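Local coordinates for DUF4974 domain-containing protein (Parabacteroides distasonis, PDB 4M0N) that probably antagonises a sigma factor as a FecR-family signalling protein, of which this chain is the C-terminal part, at residues His30-Leu35 and Val40-Ala45. The protein carries 1 engineered substitution. Residues are numbered along the deposited sequence; the frame is centred on the assembly and turned at random. Where two conformers were deposited one is given.
Sequences HKQVTL and VVHLNA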
ATOM      1  N   HIS A  30       8.558  -4.818  -8.778  1.00 24.30           N
ATOM      2  CA  HIS A  30       7.287  -5.494  -8.485  1.00 25.73           C
ATOM      3  C   HIS A  30       7.467  -6.981  -8.707  1.00 30.74           C
ATOM      4  O   HIS A  30       8.422  -7.446  -9.363  1.00 29.98           O
ATOM      5  CB  HIS A  30       6.162  -5.168  -9.461  1.00 32.00           C
ATOM      6  CG  HIS A  30       5.652  -3.774  -9.405  1.00 32.04           C
ATOM      7  ND1 HIS A  30       4.809  -3.278 -10.379  1.00 33.90           N
ATOM      8  CD2 HIS A  30       5.871  -2.760  -8.537  1.00 37.91           C
ATOM      9  CE1 HIS A  30       4.535  -2.013 -10.113  1.00 39.75           C
ATOM     10  NE2 HIS A  30       5.171  -1.673  -9.002  1.00 38.21           N
ATOM     11  N   LYS A  31       6.484  -7.729  -8.237  1.00 28.99           N
ATOM     12  CA  LYS A  31       6.389  -9.141  -8.565  1.00 25.90           C
ATOM     13  C   LYS A  31       4.920  -9.472  -8.712  1.00 24.37           C
ATOM     14  O   LYS A  31       4.022  -8.788  -8.179  1.00 22.54           O
ATOM     15  CB  LYS A  31       7.022 -10.043  -7.515  1.00 26.13           C
ATOM     16  CG  LYS A  31       8.537  -9.919  -7.321  1.00 28.76           C
ATOM     17  CD  LYS A  31       9.404 -10.461  -8.432  1.00 38.51           C
ATOM     18  CE  LYS A  31      10.879 -10.272  -8.075  1.00 43.32           C
ATOM     19  NZ  LYS A  31      11.259 -10.927  -6.769  1.00 42.46           N
ATOM     20  N   GLN A  32       4.674 -10.510  -9.488  1.00 25.32           N
ATOM     21  CA  GLN A  32       3.326 -11.007  -9.667  1.00 28.12           C
ATOM     22  C   GLN A  32       3.453 -12.481  -9.491  1.00 28.09           C
ATOM     23  O   GLN A  32       4.376 -13.119 -10.030  1.00 32.49           O
ATOM     24  CB  GLN A  32       2.714 -10.641 -11.031  1.00 33.19           C
ATOM     25  CG  GLN A  32       1.238 -11.053 -11.174  1.00 39.94           C
ATOM     26  CD  GLN A  32       0.666 -10.851 -12.577  1.00 46.54           C
ATOM     27  OE1 GLN A  32       0.863  -9.802 -13.196  1.00 52.58           O
ATOM     28  NE2 GLN A  32      -0.050 -11.857 -13.080  1.00 40.83           N
ATOM     29  N   VAL A  33       2.544 -13.041  -8.722  1.00 21.17           N
ATOM     30  CA  VAL A  33       2.548 -14.464  -8.488  1.00 24.40           C
ATOM     31  C   VAL A  33       1.143 -15.012  -8.526  1.00 24.79           C
ATOM     32  O   VAL A  33       0.179 -14.357  -8.134  1.00 25.46           O
ATOM     33  CB  VAL A  33       3.250 -14.837  -7.170  1.00 27.89           C
ATOM     34  CG1 VAL A  33       2.467 -14.325  -5.987  1.00 23.58           C
ATOM     35  CG2 VAL A  33       3.452 -16.343  -7.049  1.00 36.86           C
ATOM     36  N   THR A  34       1.025 -16.221  -9.041  1.00 24.52           N
ATOM     37  CA  THR A  34      -0.223 -16.907  -8.995  1.00 26.45           C
ATOM     38  C   THR A  34      -0.120 -17.961  -7.898  1.00 24.21           C
ATOM     39  O   THR A  34       0.781 -18.814  -7.910  1.00 24.69           O
ATOM     40  CB  THR A  34      -0.566 -17.529 -10.341  1.00 25.18           C
ATOM     41  OG1 THR A  34      -0.555 -16.502 -11.322  1.00 25.87           O
ATOM     42  CG2 THR A  34      -1.920 -18.139 -10.305  1.00 23.63           C
ATOM     43  N   LEU A  35      -1.054 -17.904  -6.959  1.00 23.83           N
ATOM     44  CA  LEU A  35      -1.084 -18.861  -5.873  1.00 23.03           C
ATOM     45  C   LEU A  35      -1.680 -20.213  -6.287  1.00 26.78           C
ATOM     46  O   LEU A  35      -2.306 -20.331  -7.340  1.00 23.63           O
ATOM     47  CB  LEU A  35      -1.864 -18.261  -4.697  1.00 23.46           C
ATOM     48  CG  LEU A  35      -1.215 -17.033  -4.077  1.00 21.93           C
ATOM     49  CD1 LEU A  35      -2.112 -16.457  -2.997  1.00 21.84           C
ATOM     50  CD2 LEU A  35       0.150 -17.373  -3.497  1.00 26.49           C
ATOM     51  N   VAL A  40      -4.339 -14.408  -7.992  1.00 18.32           N
ATOM     52  CA  VAL A  40      -3.229 -13.645  -8.518  1.00 19.54           C
ATOM     53  C   VAL A  40      -2.908 -12.570  -7.496  1.00 17.24           C
ATOM     54  O   VAL A  40      -3.812 -11.876  -7.003  1.00 17.42           O
ATOM     55  CB  VAL A  40      -3.595 -12.958  -9.843  1.00 22.65           C
ATOM     56  CG1 VAL A  40      -2.456 -12.062 -10.325  1.00 24.66           C
ATOM     57  CG2 VAL A  40      -3.858 -14.021 -10.881  1.00 25.65           C
ATOM     58  N   VAL A  41      -1.642 -12.468  -7.151  1.00 15.99           N
ATOM     59  CA  VAL A  41      -1.196 -11.452  -6.245  1.00 15.80           C
ATOM     60  C   VAL A  41      -0.118 -10.605  -6.928  1.00 16.58           C
ATOM     61  O   VAL A  41       0.868 -11.156  -7.457  1.00 18.66           O
ATOM     62  CB  VAL A  41      -0.559 -12.050  -4.962  1.00 15.61           C
ATOM     63  CG1 VAL A  41      -0.272 -10.941  -3.969  1.00 16.06           C
ATOM     64  CG2 VAL A  41      -1.456 -13.161  -4.353  1.00 17.38           C
ATOM     65  N   HIS A  42      -0.320  -9.303  -6.940  1.00 15.43           N
ATOM     66  CA  HIS A  42       0.706  -8.343  -7.385  1.00 16.53           C
ATOM     67  C   HIS A  42       1.323  -7.738  -6.141  1.00 15.30           C
ATOM     68  O   HIS A  42       0.592  -7.217  -5.277  1.00 15.57           O
ATOM     69  CB  HIS A  42       0.072  -7.222  -8.160  1.00 20.20           C
ATOM     70  CG  HIS A  42      -0.409  -7.597  -9.519  1.00 28.80           C
ATOM     71  ND1 HIS A  42      -1.572  -8.306  -9.729  1.00 34.61           N
ATOM     72  CD2 HIS A  42       0.074  -7.288 -10.743  1.00 31.69           C
ATOM     73  CE1 HIS A  42      -1.763  -8.459 -11.030  1.00 32.02           C
ATOM     74  NE2 HIS A  42      -0.786  -7.839 -11.667  1.00 33.88           N
ATOM     75  N   LEU A  43       2.660  -7.801  -6.041  1.00 14.36           N
ATOM     76  CA  LEU A  43       3.375  -7.319  -4.868  0.50 15.15           C
ATOM     77  C   LEU A  43       4.158  -6.075  -5.220  1.00 15.26           C
ATOM     78  O   LEU A  43       4.913  -6.070  -6.189  1.00 16.85           O
ATOM     79  CB  LEU A  43       4.330  -8.386  -4.358  0.50 16.31           C
ATOM     80  CG  LEU A  43       3.680  -9.646  -3.820  0.50 16.26           C
ATOM     81  CD1 LEU A  43       3.433 -10.653  -4.926  0.50 16.83           C
ATOM     82  CD2 LEU A  43       4.613 -10.210  -2.760  0.50 16.24           C
ATOM     83  N   ASN A  44       3.977  -5.016  -4.432  1.00 12.86           N
ATOM     84  CA  ASN A  44       4.657  -3.749  -4.666  1.00 14.61           C
ATOM     85  C   ASN A  44       6.042  -3.794  -4.026  1.00 14.15           C
ATOM     86  O   ASN A  44       6.345  -4.678  -3.224  1.00 15.00           O
ATOM     87  CB  ASN A  44       3.835  -2.614  -4.108  1.00 13.18           C
ATOM     88  CG  ASN A  44       4.170  -1.268  -4.745  1.00 15.05           C
ATOM     89  OD1 ASN A  44       5.009  -1.194  -5.665  1.00 16.37           O
ATOM     90  ND2 ASN A  44       3.522  -0.210  -4.264  1.00 16.25           N
ATOM     91  N   ALA A  45       6.873  -2.839  -4.411  1.00 14.20           N
ATOM     92  CA  ALA A  45       8.218  -2.665  -3.912  1.00 14.83           C
ATOM     93  C   ALA A  45       8.275  -2.733  -2.394  1.00 15.01           C
ATOM     94  O   ALA A  45       7.490  -2.076  -1.706  1.00 14.31           O
ATOM     95  CB  ALA A  45       8.731  -1.276  -4.357  1.00 15.89           C
TER
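Gln32 and His42, a non-hydrogen-bonded pair, give a worked example of a cross-strand CH-pi contact. From Gln32 CB, 4.1 Å from Val41 O, the chain runs alongside the histidine: Gln32 CG, anti to the backbone N (chi1 -175°), is set over the middle of the His42 ring, 3.9 Å from its centroid. The extended chain brings Gln32 CD within 3.5 Å of His42 NE2. At the tip the branches part, Gln32 OE1 lying 3.0 Å from His42 NE2 at an angle too poor for a hydrogen bond, while Gln32 NE2 meets Val40 CG1 at 3.7 Å. An alanine in place of His42 would probably leave the Gln32 chain without the ring face it lies against and freer to swing. The strands form an antiparallel beta hairpin in the FecR domain; 31-34 is an outermost strand of its sheet, whereas 40-43 also pairs with 67-72. Four backbone bonds join Lys31 to Leu43 and Val33 to Val41, those donated by Val41 N and Leu43 N almost linear (176°). On the Val33 face, CG1 touches Val41 CB and Leu43 CD1, and Ile23 and Met49 of the facing sheet pack against Val33 and Leu43. Leu35 CD1 reaches Val41 CG2 at 3.6 Å.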